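Local atomic coordinates of serine protease inhibitor (Schistosoma haematobium, PDB entry 3STO), a protein that is a serpin-family protein that probably inhibits serine proteases, presumably by presenting an exposed reactive-centre loop as bait to its target enzyme. Residues L40-G45 and F340-V345; S99-K104 and V115-G120; V256-L261 and I382-D387; K287-S292 and I370-F375; P296-K301 and L346-S351. All coordinates share one frame; numbering follows the deposited sequence.

Interaction 1: L40-G45 and F340-V345; sequences LTCPLG and FIQTNV
Gln342 reaches across to Thr41 and Cys42 with both ends of its carboxamide. Its OE1 accepts from the backbone Cys42 N at 3.1 Å, a nearly straight bond (171° at the hydrogen) whose donor stands above the carbonyl plane, and it also takes the hydroxyl of Thr41, with OG1 at 3.0 Å from OE1 and lying in that plane. A third donor comes from the same strand: Asn344 ND2 approaches Gln342 OE1 at 3.1 Å, again from above the carbonyl plane. On the nitrogen side, Gln342 NE2 donates to Cys42 O at 2.9 Å within its own amide plane. CG sits anti to the backbone N (chi1 -180°) and the chain runs on extended, carrying the carboxamide to the turn at Cys42. Three grips on OE1 and the bond from NE2 should fix the amide's rotation; Asn190 OD1 takes a further bond from NE2, and Tyr26 OH is bonded to Thr41 OG1. Cys42 in turn is the N-cap of helix 43-55, its SG accepting from Gly45 N at 3.5 Å.

Beyond the polar cluster the contact becomes apolar. Leu40 crosses Asn344 so that its CD2 rests on Asn344 CB at 3.6 Å, while Asn302 bonds Asn344 ND2 and Leu40 O. All the touching residues are buried. A polar network joining the start of this helix to the side chains of Gln342 and Asn344 on strand 339-348, beside strand 186-197, is typical of the serpin shutter region, where the central sheet opens to admit the reactive loop.

Interaction 2: S99-K104 and V115-G120; sequences SLTSEK and VRISTG
Ile117 meets the C-terminal part of helix 82-101 through Leu100 and Thr101. From its CB the branch CG1 lies anti to the carbonyl carbon (chi1 -65°), and CD1 at the end does the touching: it lies 3.8 Å from Thr101 CG2 and 4.0 Å from Leu100 CB, with Leu100 CD1 only slightly farther. Both of these side chains cross that of Ile117 at about a right angle, so the methyl tip sits between two consecutive residues. Phe48 and Phe192 also touch Ile117.

The packing is that of a serpin, in which the helix that precedes strand 112-124 in the chain lies against the central sheet to which that strand belongs. Val115, two residues earlier on the same face of the strand, uses its CG2 against the helix end, 3.8 Å from Leu100 O and 4.4 Å from Leu100 CD2.

Polar atoms gather where the helix runs out. A water accepts from Val115 N at 2.8 Å and lies 2.7 Å from Leu100 O, close to Glu103 O as well, so it ties the N-H of Val115 to the turn after the helix. Thr101 turns its methyl to the strand, while its OG1 is hydrogen-bonded to Asn97 O. Outside this face, Lys104 NZ folds back onto Thr101 O at 3.0 Å.

Interaction 3: V256-L261 and I382-D387; sequences VIVLPL and ICFIYD
Val256 and Phe384 form an antiparallel hydrogen-bonded pair, with Val256 N to Phe384 O at 2.9 Å and Phe384 N to Val256 O at 2.8 Å. Two residues on, Val258 and Ile382 repeat the pattern: Val258 N reaches Ile382 O at 2.6 Å, nearly in line with the carbonyl bond, and Ile382 N returns to Val258 O at 3.1 Å. Between these rings Ile257 and Cys383 make a non-hydrogen-bonded pair, where a CA-H...O contact joins Cys383 CA to Val256 O at 3.0 Å. The two strand segments run antiparallel, with 169° between their N-to-C directions.

Apolar contacts gather on the face that carries Val256, Val258, Ile382 and Phe384. Val258 CG2 comes to the edge of the Phe384 ring, near its plane, 3.8 Å from CE2. With CG anti to the carbonyl carbon (chi1 -58°), Phe384 starts its ring beside its own backbone N. Farther along, Val256 and Tyr386 project alongside each other, with Val256 CG2 at 3.7 Å from Tyr386 CB.

Helix 279-283 covers this face through Leu279, which touches both Phe384 and Tyr386. At the strand margins, 241-247 pairs with 253-260 and 392-399 with 381-387, which places these two in the interior of the serpin's B sheet.

Interaction 4: K287-S292 and I370-F375; sequences KETTVS and IPEVDF
Strands 287-292 and 373-375 run in the same general direction at 47° to one another, with Val291 paired to Val373 and Ser292 to Asp374 in parallel register, and bonds from Val373 N to Thr290 O (3.2 Å), Ser292 N to Val373 O (2.9 Å) and Phe375 N to Ser292 O (2.7 Å). Just ahead of the pairing, Glu372 extends its side chain across to Thr289 and Thr290. Its OE2 accepts from Thr290 N at 3.0 Å, the N-H coming from above the carboxylate plane, and receives a weak bond from Thr290 OG1. That same hydroxyl oxygen accepts from Glu372 N at 3.0 Å, so Thr290 and Glu372 are bonded through backbone and side chain alike. In Thr290, OG1 lies between the backbone N and the carbonyl carbon (chi1 56°), where it faces the Glu372 backbone. Thr289 adds its methyl, CG2 lying 3.4 Å from Glu372 OE2 as the two side chains cross obliquely.

On the face carrying Val291 and Val373 the contact is apolar. Val291 CG1 lies alongside Phe375 CB at 3.6 Å and near Val373 CG1. On the other face Pro371 CG rests on Ser292 CB at 3.5 Å, while Ser292 OG is bonded to His376 NE2. Tyr233 of strand 218-236 also packs on Val373.

The contact is therefore sewn largely by hydrogen bonds at a surface where Glu372 itself is exposed. These bonds hold the segment that follows the reactive-centre loop against strand 287-305, consistent with the serpin fold. One firm and one weak donor at OE2, together with access to solvent, would be expected to favour the charged form of this carboxylate.

Interaction 5: P296-K301 and L346-S351; sequences PKFTLK and LKLNES
Phe298, Leu346 and Leu348 make the tight half of the contact. Leu348 projects alongside Phe298, its CB over one face of the ring, toward the rim, and its CD2 3.5 Å from Phe298 CE1. At the ring's edge, near its plane, Leu346 CD2 meets Phe298 CE2 at 3.8 Å. Beneath this face the strand segments run antiparallel at 176°. Leu346 N donates to Leu300 O and Leu300 N to Leu346 O, each at 2.7 Å, and Leu348 N meets Phe298 O at 2.6 Å. The backbones approach closely at the non-hydrogen-bonded pair of Thr299 and Lys347, where Thr299 CA lies 2.9 Å from Leu346 O.

The Lys297 side is looser and partly exposed, although Glu350 itself is buried. Around Asn349 and Glu350 the pairing no longer continues, and Lys297 reaches across to Glu350, its chain bent where chi3 (-49°) sets CE. Its NZ forms a salt bridge with Glu350 OE1 at 3.1 Å, on the syn lone pair, and a water accepts from Lys297 NZ while donating to Glu350 OE2. Glu350 OE2 is also bonded to Thr207, so the carboxylate has partners at both oxygens. Asn349 O receives the indole N-H of Trp198.

A lysine-glutamate bridge near the C-terminal end of strand 339-348, beside a tryptophan, is typical of the serpin breach, the top of the central sheet below the reactive-centre loop, where insertion begins.

In the fold
Interactions 1 and 5 lie along the same strand, 339-348, with centres about 17 Å apart; Leu40 CD2 packs against Leu300 O at 3.7 Å. Interactions 4 and 5 adjoin along 287-305, the long strand that first pairs with 373-376 and then with 339-348 in the central sheet. Interaction 2 lies about 13 Å from interaction 1 between centres, joined by Leu44 on Leu100. Interaction 3 sits in the B sheet and touches 2, 4 and 5. In sequence, interaction 2 falls within the span of interaction 1 and closes before 3, 4 and 5 open, while the segments of 1 alternate with theirs. Shutter, breach and loop exit are thus tied by shared strands, consistent with the sheet-opening mechanism of serpins.

Interaction 1: L40-G45 and F340-V345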
# COMPACT_ATOMS: atom_id res chain seq x y z
N LEU A 40 1.76 7.50 3.01
CA LEU A 40 1.18 6.17 3.18
C LEU A 40 0.96 5.55 1.80
O LEU A 40 0.36 6.16 0.93
CB LEU A 40 -0.15 6.30 3.94
CG LEU A 40 -1.05 5.09 4.12
CD1 LEU A 40 -0.29 3.99 4.77
CD2 LEU A 40 -2.29 5.44 4.92
N THR A 41 1.48 4.34 1.58
CA THR A 41 1.22 3.64 0.34
C THR A 41 1.27 2.10 0.43
O THR A 41 2.01 1.52 1.23
CB THR A 41 2.21 4.07 -0.78
OG1 THR A 41 1.69 3.67 -2.06
CG2 THR A 41 3.60 3.44 -0.54
N CYS A 42 0.52 1.46 -0.47
CA CYS A 42 0.56 0.01 -0.67
C CYS A 42 0.96 -0.43 -2.10
O CYS A 42 0.14 -0.49 -3.02
CB CYS A 42 -0.79 -0.60 -0.31
SG CYS A 42 -0.92 -2.23 -1.08
N PRO A 43 2.24 -0.76 -2.28
CA PRO A 43 2.82 -0.98 -3.61
C PRO A 43 2.24 -2.14 -4.41
O PRO A 43 2.29 -2.10 -5.65
CB PRO A 43 4.30 -1.26 -3.31
CG PRO A 43 4.51 -0.76 -1.93
CD PRO A 43 3.23 -0.87 -1.20
N LEU A 44 1.70 -3.16 -3.73
CA LEU A 44 1.16 -4.33 -4.45
C LEU A 44 -0.21 -4.03 -5.08
O LEU A 44 -0.61 -4.65 -6.06
CB LEU A 44 1.09 -5.58 -3.55
CG LEU A 44 2.42 -6.14 -3.03
CD1 LEU A 44 2.18 -7.43 -2.27
CD2 LEU A 44 3.42 -6.37 -4.14
N GLY A 45 -0.93 -3.11 -4.50
CA GLY A 45 -2.17 -2.68 -5.07
C GLY A 45 -1.97 -1.93 -6.37
O GLY A 45 -2.82 -2.01 -7.24
N PHE A 340 -5.41 7.58 -11.99
CA PHE A 340 -5.03 6.32 -11.41
C PHE A 340 -4.74 6.70 -9.95
O PHE A 340 -3.76 7.35 -9.62
CB PHE A 340 -3.82 5.76 -12.16
CG PHE A 340 -3.40 4.38 -11.74
CD1 PHE A 340 -3.57 3.94 -10.46
CD2 PHE A 340 -2.81 3.51 -12.65
CE1 PHE A 340 -3.15 2.67 -10.07
CE2 PHE A 340 -2.40 2.24 -12.26
CZ PHE A 340 -2.57 1.83 -10.96
N ILE A 341 -5.67 6.30 -9.09
CA ILE A 341 -5.73 6.83 -7.75
C ILE A 341 -5.70 5.69 -6.76
O ILE A 341 -6.47 4.74 -6.91
CB ILE A 341 -7.02 7.68 -7.53
CG1 ILE A 341 -6.99 8.95 -8.38
CG2 ILE A 341 -7.13 8.13 -6.10
CD1 ILE A 341 -8.35 9.60 -8.52
N GLN A 342 -4.81 5.79 -5.77
CA GLN A 342 -4.83 4.90 -4.60
C GLN A 342 -5.32 5.64 -3.34
O GLN A 342 -4.85 6.72 -3.00
CB GLN A 342 -3.47 4.22 -4.37
CG GLN A 342 -3.48 3.28 -3.17
CD GLN A 342 -2.14 2.58 -2.97
OE1 GLN A 342 -1.19 3.17 -2.46
NE2 GLN A 342 -2.06 1.32 -3.37
N THR A 343 -6.30 5.06 -2.67
CA THR A 343 -6.80 5.65 -1.47
C THR A 343 -6.57 4.66 -0.33
O THR A 343 -6.96 3.49 -0.43
CB THR A 343 -8.27 6.06 -1.62
OG1 THR A 343 -8.76 6.56 -0.36
CG2 THR A 343 -9.11 4.90 -2.04
N ASN A 344 -5.89 5.14 0.73
CA ASN A 344 -5.39 4.30 1.82
C ASN A 344 -5.89 4.76 3.20
O ASN A 344 -6.16 5.94 3.43
CB ASN A 344 -3.85 4.27 1.85
CG ASN A 344 -3.24 3.79 0.54
OD1 ASN A 344 -3.27 2.60 0.24
ND2 ASN A 344 -2.66 4.71 -0.24
N VAL A 345 -5.99 3.82 4.13
CA VAL A 345 -6.22 4.15 5.54
C VAL A 345 -5.33 3.29 6.43
O VAL A 345 -5.20 2.09 6.21
CB VAL A 345 -7.68 4.00 5.96
CG1 VAL A 345 -8.23 2.65 5.54
CG2 VAL A 345 -7.82 4.23 7.48

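Interaction 2: S99-K104 and V115-G120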
# COMPACT_ATOMS: atom_id res chain seq x y z
N SER A 99 -2.05 -15.60 -2.42
CA SER A 99 -1.22 -15.64 -1.24
C SER A 99 -1.78 -14.70 -0.19
O SER A 99 -1.97 -15.11 0.94
CB SER A 99 0.20 -15.26 -1.58
OG SER A 99 1.04 -15.49 -0.48
N LEU A 100 -2.14 -13.48 -0.58
CA LEU A 100 -2.57 -12.47 0.38
C LEU A 100 -3.99 -12.68 0.90
O LEU A 100 -4.26 -12.55 2.12
CB LEU A 100 -2.41 -11.06 -0.20
CG LEU A 100 -0.98 -10.53 -0.34
CD1 LEU A 100 -0.94 -9.27 -1.23
CD2 LEU A 100 -0.43 -10.25 1.04
N THR A 101 -4.91 -13.02 -0.00
CA THR A 101 -6.32 -13.14 0.39
C THR A 101 -6.61 -14.47 1.08
O THR A 101 -7.67 -14.67 1.63
CB THR A 101 -7.30 -12.94 -0.81
OG1 THR A 101 -7.15 -14.02 -1.73
CG2 THR A 101 -7.02 -11.61 -1.53
N SER A 102 -5.65 -15.39 1.05
CA SER A 102 -5.82 -16.63 1.78
C SER A 102 -5.67 -16.43 3.30
O SER A 102 -6.04 -17.30 4.08
CB SER A 102 -4.81 -17.67 1.32
OG SER A 102 -3.51 -17.30 1.70
N GLU A 103 -5.15 -15.28 3.73
CA GLU A 103 -4.93 -15.08 5.16
C GLU A 103 -6.20 -14.65 5.90
O GLU A 103 -6.89 -13.69 5.54
CB GLU A 103 -3.74 -14.15 5.41
CG GLU A 103 -2.44 -14.66 4.75
CD GLU A 103 -1.93 -15.92 5.45
OE1 GLU A 103 -2.48 -16.29 6.52
OE2 GLU A 103 -0.98 -16.55 4.93
N LYS A 104 -6.51 -15.42 6.94
CA LYS A 104 -7.77 -15.23 7.65
C LYS A 104 -7.61 -14.69 9.06
O LYS A 104 -6.57 -14.86 9.73
CB LYS A 104 -8.56 -16.54 7.68
CG LYS A 104 -9.58 -16.65 6.58
CD LYS A 104 -8.94 -16.52 5.24
CE LYS A 104 -9.97 -16.18 4.17
NZ LYS A 104 -9.49 -16.74 2.90
N VAL A 115 -6.41 -9.28 4.48
CA VAL A 115 -6.10 -8.32 3.44
C VAL A 115 -7.23 -8.28 2.42
O VAL A 115 -7.66 -9.32 1.92
CB VAL A 115 -4.83 -8.71 2.70
CG1 VAL A 115 -4.39 -7.58 1.75
CG2 VAL A 115 -3.74 -9.11 3.67
N ARG A 116 -7.73 -7.08 2.12
CA ARG A 116 -8.71 -6.92 1.06
C ARG A 116 -8.14 -6.02 -0.03
O ARG A 116 -7.84 -4.82 0.19
CB ARG A 116 -10.05 -6.39 1.58
N ILE A 117 -7.95 -6.62 -1.20
CA ILE A 117 -7.44 -5.93 -2.36
C ILE A 117 -8.62 -5.57 -3.26
O ILE A 117 -9.47 -6.44 -3.57
CB ILE A 117 -6.50 -6.85 -3.14
CG1 ILE A 117 -5.26 -7.16 -2.29
CG2 ILE A 117 -6.19 -6.26 -4.53
CD1 ILE A 117 -4.85 -8.62 -2.31
N SER A 118 -8.71 -4.31 -3.67
CA SER A 118 -9.81 -3.93 -4.56
C SER A 118 -9.37 -2.96 -5.65
O SER A 118 -8.78 -1.90 -5.37
CB SER A 118 -10.96 -3.31 -3.79
OG SER A 118 -11.50 -4.22 -2.86
N THR A 119 -9.67 -3.35 -6.89
CA THR A 119 -9.50 -2.46 -8.03
C THR A 119 -10.83 -2.17 -8.72
O THR A 119 -11.53 -3.09 -9.14
CB THR A 119 -8.50 -3.03 -9.04
OG1 THR A 119 -7.21 -3.06 -8.44
CG2 THR A 119 -8.46 -2.16 -10.29
N GLY A 120 -11.18 -0.90 -8.80
CA GLY A 120 -12.33 -0.49 -9.57
C GLY A 120 -11.89 0.15 -10.87
O GLY A 120 -11.08 1.08 -10.88
O HOH W 1 -6.49 -11.92 3.42

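Interaction 3: V256-L261 and I382-D387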
# COMPACT_ATOMS: atom_id res chain seq x y z
N VAL A 256 6.18 -3.04 11.74
CA VAL A 256 7.57 -2.67 11.93
C VAL A 256 7.67 -1.16 12.10
O VAL A 256 7.19 -0.42 11.26
CB VAL A 256 8.42 -3.16 10.75
CG1 VAL A 256 9.88 -2.65 10.85
CG2 VAL A 256 8.35 -4.71 10.67
N ILE A 257 8.25 -0.72 13.23
CA ILE A 257 8.49 0.70 13.49
C ILE A 257 9.96 1.00 13.38
O ILE A 257 10.79 0.27 13.91
CB ILE A 257 7.95 1.16 14.85
CG1 ILE A 257 6.51 0.63 15.04
CG2 ILE A 257 8.03 2.70 15.01
CD1 ILE A 257 6.18 0.36 16.50
N VAL A 258 10.27 2.04 12.63
CA VAL A 258 11.65 2.45 12.46
C VAL A 258 11.82 3.82 13.11
O VAL A 258 11.29 4.81 12.62
CB VAL A 258 12.06 2.55 10.98
CG1 VAL A 258 13.54 2.88 10.88
CG2 VAL A 258 11.77 1.24 10.25
N LEU A 259 12.56 3.85 14.21
CA LEU A 259 12.64 5.04 15.05
C LEU A 259 14.06 5.60 15.00
O LEU A 259 15.01 4.95 15.44
CB LEU A 259 12.21 4.74 16.50
CG LEU A 259 12.03 5.97 17.41
CD1 LEU A 259 10.86 6.88 16.94
CD2 LEU A 259 11.83 5.56 18.86
N PRO A 260 14.20 6.81 14.46
CA PRO A 260 15.51 7.48 14.46
C PRO A 260 16.05 7.63 15.88
O PRO A 260 15.28 7.86 16.83
CB PRO A 260 15.19 8.85 13.89
CG PRO A 260 13.95 8.63 13.07
CD PRO A 260 13.14 7.65 13.87
N LEU A 261 17.36 7.48 16.02
CA LEU A 261 17.99 7.59 17.34
C LEU A 261 17.89 8.98 17.99
O LEU A 261 17.96 9.11 19.20
CB LEU A 261 19.42 7.06 17.30
CG LEU A 261 19.35 5.55 17.08
CD1 LEU A 261 20.71 4.91 16.87
CD2 LEU A 261 18.65 4.91 18.26
N ILE A 382 9.12 5.98 10.73
CA ILE A 382 8.69 5.23 9.56
C ILE A 382 8.16 3.87 10.02
O ILE A 382 8.72 3.24 10.91
CB ILE A 382 9.83 5.18 8.50
CG1 ILE A 382 9.79 6.47 7.67
CG2 ILE A 382 9.74 3.95 7.60
CD1 ILE A 382 11.02 7.24 7.75
N CYS A 383 7.06 3.44 9.44
CA CYS A 383 6.53 2.15 9.81
C CYS A 383 6.02 1.35 8.60
O CYS A 383 5.78 1.90 7.51
CB CYS A 383 5.46 2.30 10.89
SG CYS A 383 4.06 3.21 10.35
N PHE A 384 5.88 0.04 8.79
CA PHE A 384 5.48 -0.86 7.73
C PHE A 384 4.54 -1.91 8.25
O PHE A 384 4.63 -2.30 9.42
CB PHE A 384 6.69 -1.59 7.21
CG PHE A 384 7.79 -0.69 6.69
CD1 PHE A 384 7.79 -0.27 5.34
CD2 PHE A 384 8.84 -0.34 7.50
CE1 PHE A 384 8.80 0.50 4.83
CE2 PHE A 384 9.88 0.46 7.02
CZ PHE A 384 9.87 0.87 5.67
N ILE A 385 3.60 -2.36 7.42
CA ILE A 385 3.05 -3.68 7.66
C ILE A 385 3.92 -4.61 6.84
O ILE A 385 4.01 -4.47 5.63
CB ILE A 385 1.63 -3.77 7.23
CG1 ILE A 385 0.79 -2.82 8.07
CG2 ILE A 385 1.15 -5.24 7.29
CD1 ILE A 385 -0.63 -2.65 7.56
N TYR A 386 4.65 -5.50 7.50
CA TYR A 386 5.65 -6.31 6.82
C TYR A 386 5.10 -7.72 6.66
O TYR A 386 4.50 -8.27 7.59
CB TYR A 386 6.95 -6.32 7.65
CG TYR A 386 8.06 -7.21 7.14
CD1 TYR A 386 8.77 -6.88 5.99
CD2 TYR A 386 8.41 -8.38 7.80
CE1 TYR A 386 9.79 -7.67 5.52
CE2 TYR A 386 9.43 -9.20 7.33
CZ TYR A 386 10.12 -8.84 6.17
OH TYR A 386 11.15 -9.63 5.69
N ASP A 387 5.29 -8.29 5.46
CA ASP A 387 4.82 -9.65 5.14
C ASP A 387 5.96 -10.67 5.26
O ASP A 387 6.94 -10.60 4.52
CB ASP A 387 4.22 -9.67 3.75
CG ASP A 387 3.56 -11.01 3.41
OD1 ASP A 387 4.06 -12.09 3.83
OD2 ASP A 387 2.55 -10.97 2.70

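Interaction 4: K287-S292 and I370-F375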
# COMPACT_ATOMS: atom_id res chain seq x y z
N LYS A 287 16.44 -9.19 17.37
CA LYS A 287 16.41 -10.23 18.41
C LYS A 287 15.30 -10.00 19.43
O LYS A 287 14.91 -8.86 19.68
CB LYS A 287 17.76 -10.33 19.12
CG LYS A 287 18.94 -10.73 18.23
N GLU A 288 14.77 -11.10 19.99
CA GLU A 288 13.80 -11.04 21.09
C GLU A 288 14.36 -10.26 22.25
O GLU A 288 15.52 -10.44 22.63
CB GLU A 288 13.49 -12.45 21.60
CG GLU A 288 12.69 -13.31 20.66
CD GLU A 288 11.21 -13.17 20.90
OE1 GLU A 288 10.79 -12.02 21.17
OE2 GLU A 288 10.47 -14.19 20.86
N THR A 289 13.54 -9.39 22.81
CA THR A 289 14.00 -8.45 23.80
C THR A 289 12.78 -8.02 24.58
O THR A 289 11.63 -8.07 24.09
CB THR A 289 14.60 -7.16 23.16
OG1 THR A 289 15.32 -7.48 21.96
CG2 THR A 289 15.52 -6.48 24.08
N THR A 290 13.02 -7.57 25.81
CA THR A 290 11.94 -6.98 26.58
C THR A 290 11.98 -5.49 26.32
O THR A 290 13.03 -4.83 26.42
CB THR A 290 12.02 -7.35 28.11
OG1 THR A 290 13.29 -6.97 28.65
CG2 THR A 290 11.87 -8.85 28.27
N VAL A 291 10.83 -4.96 25.94
CA VAL A 291 10.74 -3.59 25.50
C VAL A 291 9.65 -2.84 26.21
O VAL A 291 8.50 -3.33 26.35
CB VAL A 291 10.47 -3.53 23.98
CG1 VAL A 291 10.43 -2.11 23.51
CG2 VAL A 291 11.53 -4.28 23.25
N SER A 292 10.02 -1.66 26.68
CA SER A 292 9.03 -0.66 27.08
C SER A 292 8.65 0.12 25.81
O SER A 292 9.46 0.87 25.27
CB SER A 292 9.63 0.28 28.12
OG SER A 292 8.80 1.41 28.30
N ILE A 370 11.00 -5.72 33.95
CA ILE A 370 11.84 -4.54 33.84
C ILE A 370 12.57 -4.57 32.48
O ILE A 370 13.60 -5.22 32.33
CB ILE A 370 12.84 -4.48 34.99
CG1 ILE A 370 13.89 -3.40 34.72
CG2 ILE A 370 13.47 -5.85 35.18
CD1 ILE A 370 14.87 -3.19 35.85
N PRO A 371 12.03 -3.85 31.48
CA PRO A 371 12.51 -4.04 30.10
C PRO A 371 13.97 -3.63 29.90
O PRO A 371 14.43 -2.67 30.51
CB PRO A 371 11.58 -3.14 29.29
CG PRO A 371 11.12 -2.09 30.29
CD PRO A 371 10.96 -2.84 31.57
N GLU A 372 14.70 -4.35 29.05
CA GLU A 372 16.08 -3.95 28.72
C GLU A 372 16.15 -2.70 27.83
O GLU A 372 17.16 -2.03 27.81
CB GLU A 372 16.84 -5.09 28.03
CG GLU A 372 16.23 -6.46 28.28
CD GLU A 372 16.56 -7.48 27.18
OE1 GLU A 372 17.66 -7.41 26.59
OE2 GLU A 372 15.71 -8.36 26.89
N VAL A 373 15.08 -2.40 27.09
CA VAL A 373 15.11 -1.35 26.06
C VAL A 373 13.90 -0.41 26.13
O VAL A 373 12.77 -0.86 26.32
CB VAL A 373 15.19 -2.01 24.66
CG1 VAL A 373 14.17 -1.46 23.73
CG2 VAL A 373 16.59 -1.91 24.10
N ASP A 374 14.13 0.89 26.00
CA ASP A 374 12.99 1.80 25.82
C ASP A 374 12.76 2.01 24.34
O ASP A 374 13.71 2.19 23.59
CB ASP A 374 13.21 3.14 26.48
CG ASP A 374 13.08 3.07 27.97
OD1 ASP A 374 12.59 2.02 28.44
OD2 ASP A 374 13.45 4.04 28.66
N PHE A 375 11.52 1.96 23.92
CA PHE A 375 11.21 2.28 22.52
C PHE A 375 10.02 3.21 22.57
O PHE A 375 8.87 2.76 22.55
CB PHE A 375 10.88 1.01 21.72
CG PHE A 375 10.99 1.18 20.24
CD1 PHE A 375 12.20 1.00 19.61
CD2 PHE A 375 9.87 1.50 19.46
CE1 PHE A 375 12.30 1.14 18.24
CE2 PHE A 375 9.97 1.65 18.10
CZ PHE A 375 11.18 1.48 17.48

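Interaction 5: P296-K301 and L346-S351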
# COMPACT_ATOMS: atom_id res chain seq x y z
N PRO A 296 1.93 6.14 19.71
CA PRO A 296 0.70 6.92 19.50
C PRO A 296 -0.43 6.09 18.84
O PRO A 296 -0.20 5.24 17.98
CB PRO A 296 1.17 8.04 18.54
CG PRO A 296 2.65 8.00 18.58
CD PRO A 296 3.04 6.62 18.88
N LYS A 297 -1.67 6.34 19.25
CA LYS A 297 -2.78 5.84 18.49
C LYS A 297 -3.10 6.91 17.44
O LYS A 297 -3.09 8.09 17.72
CB LYS A 297 -3.98 5.53 19.37
CG LYS A 297 -4.70 6.70 19.86
CD LYS A 297 -5.71 6.26 20.92
CE LYS A 297 -6.56 5.10 20.44
NZ LYS A 297 -7.73 4.86 21.36
N PHE A 298 -3.31 6.48 16.20
CA PHE A 298 -3.55 7.42 15.11
C PHE A 298 -4.26 6.76 13.95
O PHE A 298 -4.36 5.51 13.85
CB PHE A 298 -2.23 8.03 14.61
CG PHE A 298 -1.28 7.02 14.03
CD1 PHE A 298 -0.44 6.29 14.86
CD2 PHE A 298 -1.22 6.80 12.67
CE1 PHE A 298 0.45 5.36 14.32
CE2 PHE A 298 -0.34 5.85 12.12
CZ PHE A 298 0.48 5.13 12.95
N THR A 299 -4.77 7.60 13.07
CA THR A 299 -5.22 7.08 11.80
C THR A 299 -4.86 8.00 10.67
O THR A 299 -5.21 9.18 10.69
CB THR A 299 -6.71 6.68 11.82
OG1 THR A 299 -7.34 7.10 10.60
CG2 THR A 299 -7.43 7.25 13.00
N LEU A 300 -4.11 7.48 9.70
CA LEU A 300 -3.85 8.20 8.45
C LEU A 300 -4.78 7.77 7.34
O LEU A 300 -5.00 6.57 7.11
CB LEU A 300 -2.44 7.99 7.89
CG LEU A 300 -1.19 8.09 8.73
CD1 LEU A 300 -0.00 8.06 7.79
CD2 LEU A 300 -1.20 9.35 9.59
N LYS A 301 -5.30 8.77 6.65
CA LYS A 301 -5.98 8.58 5.37
C LYS A 301 -5.24 9.32 4.26
O LYS A 301 -4.63 10.35 4.49
CB LYS A 301 -7.42 9.07 5.47
CG LYS A 301 -8.16 8.17 6.35
CD LYS A 301 -9.59 8.60 6.63
CE LYS A 301 -10.04 7.82 7.88
NZ LYS A 301 -11.54 7.97 8.23
N LEU A 346 -4.69 3.95 7.40
CA LEU A 346 -3.92 3.28 8.45
C LEU A 346 -4.47 3.74 9.79
O LEU A 346 -4.21 4.86 10.22
CB LEU A 346 -2.42 3.65 8.35
CG LEU A 346 -1.42 3.01 9.35
CD1 LEU A 346 -1.41 1.47 9.28
CD2 LEU A 346 -0.00 3.53 9.13
N LYS A 347 -5.26 2.89 10.42
CA LYS A 347 -5.81 3.17 11.74
C LYS A 347 -5.19 2.27 12.83
O LYS A 347 -5.38 1.04 12.84
CB LYS A 347 -7.33 3.04 11.70
CG LYS A 347 -7.99 2.99 13.03
CD LYS A 347 -9.47 2.76 12.86
CE LYS A 347 -10.16 2.50 14.20
NZ LYS A 347 -11.46 1.78 14.03
N LEU A 348 -4.43 2.87 13.74
CA LEU A 348 -3.82 2.09 14.83
C LEU A 348 -4.48 2.42 16.17
O LEU A 348 -4.70 3.58 16.49
CB LEU A 348 -2.33 2.44 14.91
CG LEU A 348 -1.24 1.39 15.01
CD1 LEU A 348 -0.97 0.84 13.64
CD2 LEU A 348 0.01 2.09 15.53
N ASN A 349 -4.80 1.40 16.94
CA ASN A 349 -5.36 1.60 18.26
C ASN A 349 -4.92 0.42 19.12
O ASN A 349 -4.08 -0.36 18.69
CB ASN A 349 -6.89 1.80 18.21
CG ASN A 349 -7.64 0.56 17.73
OD1 ASN A 349 -7.10 -0.54 17.76
ND2 ASN A 349 -8.88 0.73 17.30
N GLU A 350 -5.49 0.30 20.33
CA GLU A 350 -5.11 -0.72 21.30
C GLU A 350 -5.46 -2.15 20.88
O GLU A 350 -4.82 -3.09 21.30
CB GLU A 350 -5.75 -0.45 22.67
CG GLU A 350 -5.24 0.78 23.38
CD GLU A 350 -6.01 2.05 23.02
OE1 GLU A 350 -6.84 2.02 22.07
OE2 GLU A 350 -5.77 3.08 23.69
N SER A 351 -6.49 -2.29 20.06
CA SER A 351 -6.94 -3.59 19.57
C SER A 351 -6.09 -4.09 18.42
O SER A 351 -5.83 -5.29 18.32
CB SER A 351 -8.40 -3.53 19.12
OG SER A 351 -9.25 -3.16 20.18
O HOH W 2 -7.77 4.77 24.52